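Local coordinates for structural polyprotein, VP1 (PDB 5CDD) that probably serves as a structural component of the virus shell, being the C-terminal piece of the structural polyprotein of Israeli acute paralysis virus, at residues L55-T61 with M169-S175; I110-L114 with H141-P146. One frame throughout, in Å; residues are numbered along the deposited sequence.

Contact 1 (L55-T61 with M169-S175)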
# COMPACT_ATOMS: atom_id res chain seq x y z
N LEU A 55 -16.61 46.18 17.86
CA LEU A 55 -17.77 46.24 16.99
C LEU A 55 -19.06 46.14 17.79
O LEU A 55 -19.08 45.56 18.87
CB LEU A 55 -17.74 45.10 15.97
CG LEU A 55 -16.61 45.10 14.95
CD1 LEU A 55 -16.76 43.91 14.03
CD2 LEU A 55 -16.64 46.39 14.15
N GLN A 56 -20.13 46.70 17.24
CA GLN A 56 -21.43 46.67 17.90
C GLN A 56 -22.25 45.49 17.39
O GLN A 56 -21.88 44.84 16.41
CB GLN A 56 -22.18 47.97 17.63
CG GLN A 56 -21.47 49.20 18.16
CD GLN A 56 -22.17 50.48 17.76
OE1 GLN A 56 -22.29 50.79 16.57
NE2 GLN A 56 -22.66 51.23 18.74
N ALA A 57 -23.35 45.21 18.07
CA ALA A 57 -24.22 44.10 17.70
C ALA A 57 -24.94 44.35 16.38
O ALA A 57 -25.06 45.49 15.94
CB ALA A 57 -25.23 43.84 18.81
N ASN A 58 -25.42 43.28 15.77
CA ASN A 58 -26.14 43.34 14.50
C ASN A 58 -25.64 44.39 13.51
O ASN A 58 -26.44 45.04 12.85
CB ASN A 58 -27.63 43.61 14.77
CG ASN A 58 -28.23 42.60 15.73
OD1 ASN A 58 -27.74 42.41 16.84
ND2 ASN A 58 -29.32 41.96 15.31
N THR A 59 -24.32 44.54 13.41
CA THR A 59 -23.77 45.52 12.47
C THR A 59 -22.94 44.87 11.37
O THR A 59 -21.84 44.38 11.62
CB THR A 59 -22.88 46.57 13.18
OG1 THR A 59 -23.66 47.28 14.15
CG2 THR A 59 -22.34 47.56 12.16
N LYS A 60 -23.47 44.89 10.16
CA LYS A 60 -22.77 44.33 9.01
C LYS A 60 -21.59 45.26 8.75
O LYS A 60 -21.76 46.37 8.25
CB LYS A 60 -23.69 44.27 7.79
CG LYS A 60 -24.99 43.51 8.04
CD LYS A 60 -25.70 43.14 6.74
CE LYS A 60 -26.06 44.36 5.90
NZ LYS A 60 -26.62 43.98 4.57
N THR A 61 -20.39 44.80 9.08
CA THR A 61 -19.19 45.61 8.93
C THR A 61 -18.17 45.13 7.89
O THR A 61 -17.61 44.05 8.02
CB THR A 61 -18.45 45.74 10.27
OG1 THR A 61 -19.32 46.31 11.25
CG2 THR A 61 -17.21 46.60 10.12
N MET A 169 -17.09 40.83 4.58
CA MET A 169 -18.03 41.59 5.38
C MET A 169 -18.26 40.82 6.68
O MET A 169 -18.64 39.65 6.66
CB MET A 169 -19.36 41.77 4.64
CG MET A 169 -20.36 42.58 5.44
SD MET A 169 -21.78 43.07 4.47
CE MET A 169 -22.77 41.57 4.52
N TYR A 170 -18.02 41.48 7.80
CA TYR A 170 -18.15 40.87 9.12
C TYR A 170 -19.50 41.13 9.77
O TYR A 170 -20.14 42.15 9.53
CB TYR A 170 -17.04 41.42 10.01
CG TYR A 170 -16.70 40.54 11.18
CD1 TYR A 170 -16.05 39.32 10.99
CD2 TYR A 170 -16.99 40.93 12.48
CE1 TYR A 170 -15.70 38.51 12.07
CE2 TYR A 170 -16.65 40.14 13.57
CZ TYR A 170 -16.01 38.93 13.36
OH TYR A 170 -15.66 38.13 14.42
N PHE A 171 -19.94 40.20 10.62
CA PHE A 171 -21.21 40.34 11.31
C PHE A 171 -21.31 39.47 12.56
O PHE A 171 -20.82 38.35 12.59
CB PHE A 171 -22.38 40.00 10.39
CG PHE A 171 -23.72 40.12 11.05
CD1 PHE A 171 -24.33 41.37 11.20
CD2 PHE A 171 -24.34 39.00 11.59
CE1 PHE A 171 -25.54 41.49 11.88
CE2 PHE A 171 -25.56 39.12 12.28
CZ PHE A 171 -26.15 40.37 12.42
N SER A 172 -21.97 39.99 13.58
CA SER A 172 -22.18 39.26 14.83
C SER A 172 -23.47 39.76 15.46
O SER A 172 -23.82 40.93 15.31
CB SER A 172 -21.00 39.48 15.79
OG SER A 172 -21.16 38.73 16.99
N ASN A 173 -24.18 38.89 16.16
CA ASN A 173 -25.43 39.30 16.78
C ASN A 173 -25.21 40.02 18.11
O ASN A 173 -26.12 40.66 18.62
CB ASN A 173 -26.35 38.08 16.98
CG ASN A 173 -25.76 37.03 17.90
OD1 ASN A 173 -24.56 36.99 18.12
ND2 ASN A 173 -26.61 36.17 18.44
N THR A 174 -24.01 39.93 18.66
CA THR A 174 -23.69 40.56 19.92
C THR A 174 -22.52 41.50 19.71
O THR A 174 -21.83 41.42 18.69
CB THR A 174 -23.28 39.52 20.96
OG1 THR A 174 -22.01 38.95 20.61
CG2 THR A 174 -24.33 38.41 21.03
N SER A 175 -22.29 42.39 20.66
CA SER A 175 -21.19 43.33 20.56
C SER A 175 -19.91 42.53 20.79
O SER A 175 -19.78 41.84 21.81
CB SER A 175 -21.33 44.40 21.62
OG SER A 175 -20.60 45.56 21.26
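Thr61 and Tyr170 form an antiparallel hydrogen-bonded pair at an outer strand of the four-stranded sheet of the capsid jelly roll. Thr61 N reaches Tyr170 O at 2.7 Å, and Tyr170 N returns to Thr61 O at 2.6 Å from above the carbonyl plane. Beyond this pair one weak backbone bond, Asn58 N to Ser172 O, joins the segments, and side chains fill in much of the rest. Phe171, with CG anti to the backbone N (chi1 179°), carries its ring against the backbone of Asn58-Lys60: CE1 lies 3.3 Å obliquely from Asn58 CA, while the amide Lys60 N comes to the ring edge in its plane. Lys60 lays its aliphatic part across two residues, CG against Phe171 CD1 (3.9 Å) and CD against Met169 CE (4.0 Å). The bend at chi3 (-60°) then leads NZ off to the carbonyl of Ala121. On the sheet face carrying Tyr170, Leu55 CD1 meets ring atom CD2 of that tyrosine, whose ring also touches Trp53 and Phe96. Within the loop, Thr59 OG1 bonds to Ala57 O from above its carbonyl plane. At the far end Ser175 OG donates to Leu55 O at 2.8 Å, tilted 16° from the carbonyl plane.

Contact 2 (I110-L114 with H141-P146)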
# COMPACT_ATOMS: atom_id res chain seq x y z
N ILE A 110 -20.73 34.30 14.92
CA ILE A 110 -20.07 35.18 13.97
C ILE A 110 -20.35 34.74 12.53
O ILE A 110 -20.15 33.58 12.19
CB ILE A 110 -18.54 35.18 14.18
CG1 ILE A 110 -18.20 35.48 15.65
CG2 ILE A 110 -17.89 36.19 13.25
CD1 ILE A 110 -18.61 36.86 16.11
N ARG A 111 -20.81 35.67 11.71
CA ARG A 111 -21.11 35.40 10.31
C ARG A 111 -20.22 36.26 9.43
O ARG A 111 -19.97 37.43 9.74
CB ARG A 111 -22.57 35.73 10.00
CG ARG A 111 -23.61 34.88 10.71
CD ARG A 111 -23.83 33.55 10.01
NE ARG A 111 -24.46 33.68 8.69
CZ ARG A 111 -25.70 34.12 8.49
NH1 ARG A 111 -26.47 34.48 9.51
NH2 ARG A 111 -26.19 34.17 7.25
N SER A 112 -19.72 35.69 8.33
CA SER A 112 -18.88 36.44 7.40
C SER A 112 -19.40 36.21 5.99
O SER A 112 -19.74 35.09 5.61
CB SER A 112 -17.42 36.00 7.52
OG SER A 112 -17.27 34.61 7.31
N PHE A 113 -19.47 37.29 5.21
CA PHE A 113 -19.97 37.22 3.84
C PHE A 113 -18.99 37.87 2.88
O PHE A 113 -17.93 38.35 3.28
CB PHE A 113 -21.30 37.96 3.73
CG PHE A 113 -22.32 37.56 4.75
CD1 PHE A 113 -23.21 36.52 4.51
CD2 PHE A 113 -22.39 38.24 5.97
CE1 PHE A 113 -24.16 36.16 5.47
CE2 PHE A 113 -23.33 37.88 6.93
CZ PHE A 113 -24.22 36.84 6.68
N LEU A 114 -19.36 37.88 1.61
CA LEU A 114 -18.55 38.52 0.58
C LEU A 114 -19.23 39.83 0.23
O LEU A 114 -20.41 40.02 0.52
CB LEU A 114 -18.48 37.65 -0.69
CG LEU A 114 -17.54 36.45 -0.73
CD1 LEU A 114 -17.68 35.77 -2.08
CD2 LEU A 114 -16.11 36.89 -0.51
N HIS A 141 -12.43 32.53 14.32
CA HIS A 141 -13.23 32.55 13.11
C HIS A 141 -12.28 32.73 11.92
O HIS A 141 -11.79 33.82 11.67
CB HIS A 141 -14.25 33.69 13.17
CG HIS A 141 -15.25 33.69 12.06
ND1 HIS A 141 -14.99 34.25 10.82
CD2 HIS A 141 -16.51 33.22 12.00
CE1 HIS A 141 -16.05 34.12 10.05
NE2 HIS A 141 -16.99 33.50 10.74
N GLU A 142 -12.03 31.63 11.21
CA GLU A 142 -11.12 31.63 10.07
C GLU A 142 -11.89 31.58 8.75
O GLU A 142 -12.67 30.66 8.51
CB GLU A 142 -10.17 30.44 10.17
CG GLU A 142 -9.22 30.52 11.36
CD GLU A 142 -8.57 29.19 11.68
OE1 GLU A 142 -9.21 28.37 12.38
OE2 GLU A 142 -7.43 28.95 11.24
N VAL A 143 -11.67 32.58 7.90
CA VAL A 143 -12.36 32.65 6.61
C VAL A 143 -11.44 33.15 5.50
O VAL A 143 -10.50 33.92 5.74
CB VAL A 143 -13.60 33.58 6.73
CG1 VAL A 143 -13.16 34.99 7.09
CG2 VAL A 143 -14.38 33.57 5.43
N GLU A 144 -11.71 32.72 4.27
CA GLU A 144 -10.90 33.11 3.12
C GLU A 144 -11.73 33.78 2.04
O GLU A 144 -12.85 33.34 1.74
CB GLU A 144 -10.20 31.89 2.53
CG GLU A 144 -9.23 32.23 1.41
CD GLU A 144 -8.73 30.99 0.69
OE1 GLU A 144 -8.39 30.00 1.38
OE2 GLU A 144 -8.67 31.01 -0.55
N VAL A 145 -11.18 34.83 1.45
CA VAL A 145 -11.86 35.57 0.39
C VAL A 145 -11.18 35.27 -0.95
O VAL A 145 -10.04 35.65 -1.17
CB VAL A 145 -11.81 37.08 0.64
CG1 VAL A 145 -12.49 37.83 -0.49
CG2 VAL A 145 -12.48 37.41 1.97
N PRO A 146 -11.88 34.57 -1.85
CA PRO A 146 -11.32 34.23 -3.16
C PRO A 146 -11.04 35.50 -3.96
O PRO A 146 -11.50 36.58 -3.59
CB PRO A 146 -12.41 33.39 -3.81
CG PRO A 146 -13.13 32.80 -2.65
CD PRO A 146 -13.21 33.96 -1.70
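His141 projects from strand 141-145 toward strand 110-114 and sets its ring against Ile110 on one face and Ser112 at the edge. The histidine CG stands anti to the backbone N (chi1 -172°), which sends the imidazole straight across the gap between the strands. Over that face of the ring sits the Ile110 methyl CG2, 3.8 Å from the ring centroid and 22° off its normal, a CH-pi contact offset toward the CD2 side. Ser112 approaches from another direction: its OG lies in the ring plane, beside the carbon CE1 of His141, and its CB also rests near CE1 (3.4 Å). The hydroxyl is set between backbone N and carbonyl carbon (chi1 57°), and this places OG against Val143 CG2 as well (3.6 Å), the serine thus touching two successive inward-facing residues of the other strand. His131, from the strand beside 110-114, brings its own ring against that of His141. Further along, Leu114 and Val145 lie alongside each other, their side chains running in opposite directions, with Leu114 CD2 on Val145 CG1 at 3.7 Å and Pro146 CD a little farther off. On the other side of strand 141-145, salt bridges join Glu142 with Lys95 and Glu144 with Arg93. The two strands run in nearly the same direction, their axes 8.6 Å apart at closest. Side chains interlocking between two strands of different sheets in this way form the buried interior of the beta sandwich of a viral capsid jelly roll.

Overall arrangement
The two contacts lie on the same side of the chain's centre, their own centres 13 Å apart, and share the four-stranded sheet. Strands 166-172 and 110-116 are antiparallel neighbours there: probable hydrogen bonds run from Arg111 N to Phe171 O (2.8 Å) and from Phe113 N to Met169 O (2.9 Å). Contact 1 adds the loop 55-61 on the outer side of strand 166-172, whereas contact 2 passes across the sandwich to the second sheet. Tyr170 and Ser172 touch Ile110, carrying packing from one contact into the other. Val143 and Glu144 pair with a strand of another polyprotein chain, so the second sheet continues into the assembly.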